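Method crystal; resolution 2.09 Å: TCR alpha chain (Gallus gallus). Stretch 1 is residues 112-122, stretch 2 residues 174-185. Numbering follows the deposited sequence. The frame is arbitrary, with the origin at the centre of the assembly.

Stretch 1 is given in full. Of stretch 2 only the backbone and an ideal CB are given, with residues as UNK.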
# COMPACT_ATOMS: atom_id res chain seq x y z
N THR A 112 22.64 11.18 0.18
CA THR A 112 24.07 11.09 0.31
C THR A 112 24.34 9.79 1.04
O THR A 112 23.87 9.62 2.18
CB THR A 112 24.61 12.25 1.12
OG1 THR A 112 24.11 12.17 2.46
CG2 THR A 112 24.15 13.57 0.50
N PRO A 113 25.09 8.86 0.47
CA PRO A 113 25.20 7.55 1.12
C PRO A 113 26.19 7.60 2.27
O PRO A 113 27.19 8.33 2.24
CB PRO A 113 25.70 6.63 -0.01
CG PRO A 113 25.45 7.40 -1.28
CD PRO A 113 25.57 8.84 -0.92
N SER A 114 25.90 6.79 3.26
CA SER A 114 26.74 6.52 4.41
C SER A 114 26.25 5.19 4.96
O SER A 114 25.70 5.14 6.07
CB SER A 114 26.65 7.64 5.45
OG SER A 114 27.80 7.66 6.26
N PRO A 115 26.41 4.12 4.19
CA PRO A 115 25.78 2.84 4.57
C PRO A 115 26.27 2.36 5.92
O PRO A 115 27.46 2.40 6.22
CB PRO A 115 26.20 1.89 3.44
CG PRO A 115 27.32 2.55 2.72
CD PRO A 115 27.44 3.97 3.15
N SER A 116 25.32 1.91 6.74
CA SER A 116 25.64 1.29 8.02
C SER A 116 24.74 0.09 8.21
O SER A 116 23.63 0.03 7.69
CB SER A 116 25.46 2.27 9.18
OG SER A 116 26.22 3.44 8.98
N VAL A 117 25.26 -0.89 8.94
CA VAL A 117 24.55 -2.12 9.23
C VAL A 117 24.53 -2.31 10.74
O VAL A 117 25.51 -2.01 11.42
CB VAL A 117 25.21 -3.32 8.50
CG1 VAL A 117 24.61 -4.61 8.95
CG2 VAL A 117 25.02 -3.18 7.00
N TYR A 118 23.41 -2.81 11.27
CA TYR A 118 23.25 -2.97 12.70
C TYR A 118 22.45 -4.22 13.00
O TYR A 118 21.58 -4.62 12.22
CB TYR A 118 22.54 -1.78 13.36
CG TYR A 118 23.07 -0.41 13.00
CD1 TYR A 118 24.18 0.11 13.64
CD2 TYR A 118 22.44 0.36 12.03
CE1 TYR A 118 24.66 1.37 13.32
CE2 TYR A 118 22.92 1.61 11.70
CZ TYR A 118 24.02 2.11 12.34
OH TYR A 118 24.49 3.36 12.01
N ARG A 119 22.73 -4.81 14.15
CA ARG A 119 21.98 -5.95 14.66
C ARG A 119 21.08 -5.46 15.78
O ARG A 119 21.50 -4.68 16.64
CB ARG A 119 22.91 -7.04 15.19
CG ARG A 119 23.29 -8.09 14.17
CD ARG A 119 24.78 -8.34 14.19
NE ARG A 119 25.25 -8.81 15.49
CZ ARG A 119 25.32 -10.09 15.84
NH1 ARG A 119 24.94 -11.04 14.99
NH2 ARG A 119 25.76 -10.43 17.05
N LEU A 120 19.84 -5.94 15.78
CA LEU A 120 18.87 -5.54 16.78
C LEU A 120 18.32 -6.77 17.47
O LEU A 120 18.21 -7.85 16.87
CB LEU A 120 17.71 -4.76 16.17
CG LEU A 120 18.01 -3.67 15.13
CD1 LEU A 120 16.71 -3.01 14.69
CD2 LEU A 120 18.97 -2.66 15.70
N THR A 121 17.94 -6.60 18.73
CA THR A 121 17.27 -7.64 19.48
C THR A 121 15.99 -7.06 20.05
O THR A 121 15.82 -5.84 20.16
CB THR A 121 18.17 -8.18 20.60
OG1 THR A 121 18.52 -7.10 21.48
CG2 THR A 121 19.44 -8.80 20.02
N SER A 122 15.08 -7.96 20.41
CA SER A 122 13.79 -7.59 20.97
C SER A 122 13.59 -8.30 22.29
O SER A 122 13.88 -9.50 22.41
CB SER A 122 12.63 -7.95 20.03
OG SER A 122 11.46 -8.20 20.78
N UNK A 174 16.35 -16.60 13.16
CA UNK A 174 16.79 -17.13 14.45
C UNK A 174 18.21 -16.67 14.74
O UNK A 174 19.06 -16.65 13.84
CB UNK A 174 16.71 -18.66 14.47
N UNK A 175 18.45 -16.26 15.98
CA UNK A 175 19.72 -15.65 16.37
C UNK A 175 20.93 -16.43 15.83
O UNK A 175 21.76 -15.89 15.09
CB UNK A 175 19.80 -15.56 17.89
N UNK A 176 21.04 -17.71 16.22
CA UNK A 176 22.19 -18.52 15.85
C UNK A 176 22.48 -18.50 14.35
O UNK A 176 23.65 -18.49 13.93
CB UNK A 176 21.97 -19.96 16.31
N UNK A 177 21.44 -18.49 13.52
CA UNK A 177 21.59 -18.57 12.07
C UNK A 177 21.55 -17.21 11.39
O UNK A 177 21.12 -17.10 10.24
CB UNK A 177 20.49 -19.46 11.48
N UNK A 178 21.99 -16.16 12.07
CA UNK A 178 21.89 -14.82 11.54
C UNK A 178 23.29 -14.26 11.33
O UNK A 178 24.14 -14.35 12.22
CB UNK A 178 21.07 -13.92 12.47
N UNK A 179 23.51 -13.67 10.16
CA UNK A 179 24.77 -13.02 9.83
C UNK A 179 24.40 -11.71 9.16
O UNK A 179 23.98 -11.69 8.00
CB UNK A 179 25.66 -13.89 8.94
N UNK A 180 24.56 -10.61 9.90
CA UNK A 180 24.13 -9.29 9.47
C UNK A 180 25.28 -8.65 8.70
O UNK A 180 26.31 -8.31 9.29
CB UNK A 180 23.71 -8.43 10.66
N UNK A 181 25.09 -8.47 7.40
CA UNK A 181 26.08 -7.75 6.63
C UNK A 181 25.54 -7.25 5.31
O UNK A 181 24.39 -7.50 4.94
CB UNK A 181 27.30 -8.64 6.38
N UNK A 182 26.43 -6.57 4.59
CA UNK A 182 26.20 -6.19 3.21
C UNK A 182 27.51 -5.67 2.62
O UNK A 182 28.46 -5.38 3.35
CB UNK A 182 25.09 -5.14 3.11
N UNK A 183 27.54 -5.58 1.29
CA UNK A 183 28.64 -4.93 0.59
C UNK A 183 28.10 -3.74 -0.20
O UNK A 183 27.04 -3.84 -0.83
CB UNK A 183 29.36 -5.92 -0.33
N UNK A 184 28.82 -2.63 -0.16
CA UNK A 184 28.35 -1.39 -0.76
C UNK A 184 29.51 -0.70 -1.48
O UNK A 184 30.56 -0.47 -0.88
CB UNK A 184 27.74 -0.47 0.30
N UNK A 185 29.30 -0.42 -2.76
CA UNK A 185 30.29 0.25 -3.60
C UNK A 185 30.88 1.47 -2.90
O UNK A 185 30.15 2.39 -2.53
CB UNK A 185 29.66 0.66 -4.93

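The two segments run almost exactly antiparallel, their end-to-end directions 177° apart, but no hydrogen bond joins them.

At position 174 the ideal CB has nothing of stretch 1 within 5.5 Å, and stretch 1 sets no limit on the side chain; it is Lys 174. Position 175 is also remote at CB, which points sideways, with its CA 8.9 Å from the CA of Thr 121. Only a long side chain could span that gap, and several polar or apolar ones would be tolerated. The residue is Lys 175; its end comes nearer, with Lys 175 NZ 4.3 Å from Thr 121 CG2, and NZ finds its hydrogen bond elsewhere in the structure.

Positions 176 and 177 offer no restraint from stretch 1. Phi/psi of -52/-37 and -97/30 describe a tight turn, supported by weak bonds from the N of 177 to the O of 174 and from the N of 178 to the O of 175, both 3.0 Å. Polar residues suit such a turn, and Asp 176, poorly ordered, and Glu 177 occupy it.

At position 178 CA-to-CB points toward stretch 1, yet the ideal CB stands 5.4 Å from Arg 119 NH1. A medium or long side chain, acidic or flexible and apolar, could fill the space. Met 178 does so without a close approach: the nearest pair is its backbone O and Arg 119 NH1, at 4.4 Å, with the oxygen at the guanidinium edge. Position 179 points away, leaving the choice open; it is Gln 179.

Position 180 is the most constrained. Its ideal CB lies 3.6 Å from Arg 119 CG, 4.3 Å from Val 117 CG1 and 4.6 Å from Tyr 118 O, so a compact side chain is favoured: Ala, Ser, Cys or perhaps Val. Cys 180, with chi1 t, places SG 3.3 Å from Val 117 CG1 and 3.1 Å from Tyr 118 O, while its CB packs 3.5 Å from Arg 119 CG. The sulfur is also covalently bonded elsewhere in the structure.

At 181, phi/psi of -162/179 is extended. An ideal CB would point away, 5.5 Å from Val 117 CG1, so stretch 1 leaves room for many side chains, small or large. The residue is Gly 181, and Gly 181 CA lies 4.2 Å from Val 117 CG1.

Position 182 turns toward stretch 1, its ideal CB 4.4 Å from Val 117 CG2; a small apolar group suits that spacing. Ala 182 CB meets Val 117 CG2 at 4.4 Å. Position 183 is out of reach, so many side chains would suit; it is Lys 183.

At 184 the ideal CB is 3.9 Å from Pro 115 CG, with Pro 113 CB further out, 7.4 Å from that ideal CB. A flat ring or a branched apolar chain would suit this proline surface. His 184 lays one ring face under Pro 115 CG, 3.6 Å from the ring centroid and 16° off the normal, a CH-pi contact, and His 184 CE1 reaches Pro 113 CB at 4.3 Å. His 184 ND1 donates to the backbone O of 185 at 3.1 Å. Position 185 points sideways, beyond contact, so many side chains would suit; it is Glu 185.

Stretch 2 174-185: KKDEMQCGAKHE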
# COMPACT_ATOMS: atom_id res chain seq x y z
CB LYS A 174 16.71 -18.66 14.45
CG LYS A 174 15.30 -19.23 14.28
CD LYS A 174 15.31 -20.50 13.44
CE LYS A 174 13.93 -20.95 13.01
NZ LYS A 174 13.81 -21.08 11.53
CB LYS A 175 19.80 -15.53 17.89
CG LYS A 175 21.07 -14.86 18.40
CD LYS A 175 20.93 -14.41 19.85
CE LYS A 175 19.84 -13.36 20.00
NZ LYS A 175 19.69 -12.91 21.42
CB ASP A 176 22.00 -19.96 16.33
CG ASP A 176 20.63 -20.51 15.98
OD1 ASP A 176 20.36 -20.72 14.78
OD2 ASP A 176 19.83 -20.74 16.91
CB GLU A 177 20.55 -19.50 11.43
CG GLU A 177 19.20 -19.51 12.07
CD GLU A 177 18.43 -20.74 11.67
OE1 GLU A 177 18.04 -21.51 12.57
OE2 GLU A 177 18.22 -20.95 10.46
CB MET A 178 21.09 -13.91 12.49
CG MET A 178 21.46 -12.43 12.39
SD MET A 178 21.10 -11.69 10.79
CE MET A 178 19.31 -11.78 10.77
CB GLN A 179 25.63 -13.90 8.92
CG GLN A 179 26.93 -13.25 8.48
CD GLN A 179 27.93 -14.23 7.91
OE1 GLN A 179 27.80 -15.44 8.10
NE2 GLN A 179 28.92 -13.72 7.19
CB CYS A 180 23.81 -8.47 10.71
SG CYS A 180 22.90 -6.95 10.58
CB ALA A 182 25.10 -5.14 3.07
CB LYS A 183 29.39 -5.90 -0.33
CG LYS A 183 29.99 -7.07 0.43
CD LYS A 183 29.94 -8.35 -0.37
CE LYS A 183 31.10 -8.40 -1.35
NZ LYS A 183 31.32 -9.77 -1.88
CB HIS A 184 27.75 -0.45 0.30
CG HIS A 184 26.98 0.70 -0.26
ND1 HIS A 184 27.59 1.77 -0.90
CD2 HIS A 184 25.65 0.97 -0.26
CE1 HIS A 184 26.67 2.64 -1.27
NE2 HIS A 184 25.48 2.18 -0.90
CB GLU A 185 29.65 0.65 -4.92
CG GLU A 185 30.61 1.22 -5.96
CD GLU A 185 30.07 1.10 -7.37
OE1 GLU A 185 30.53 0.21 -8.12
OE2 GLU A 185 29.18 1.90 -7.73
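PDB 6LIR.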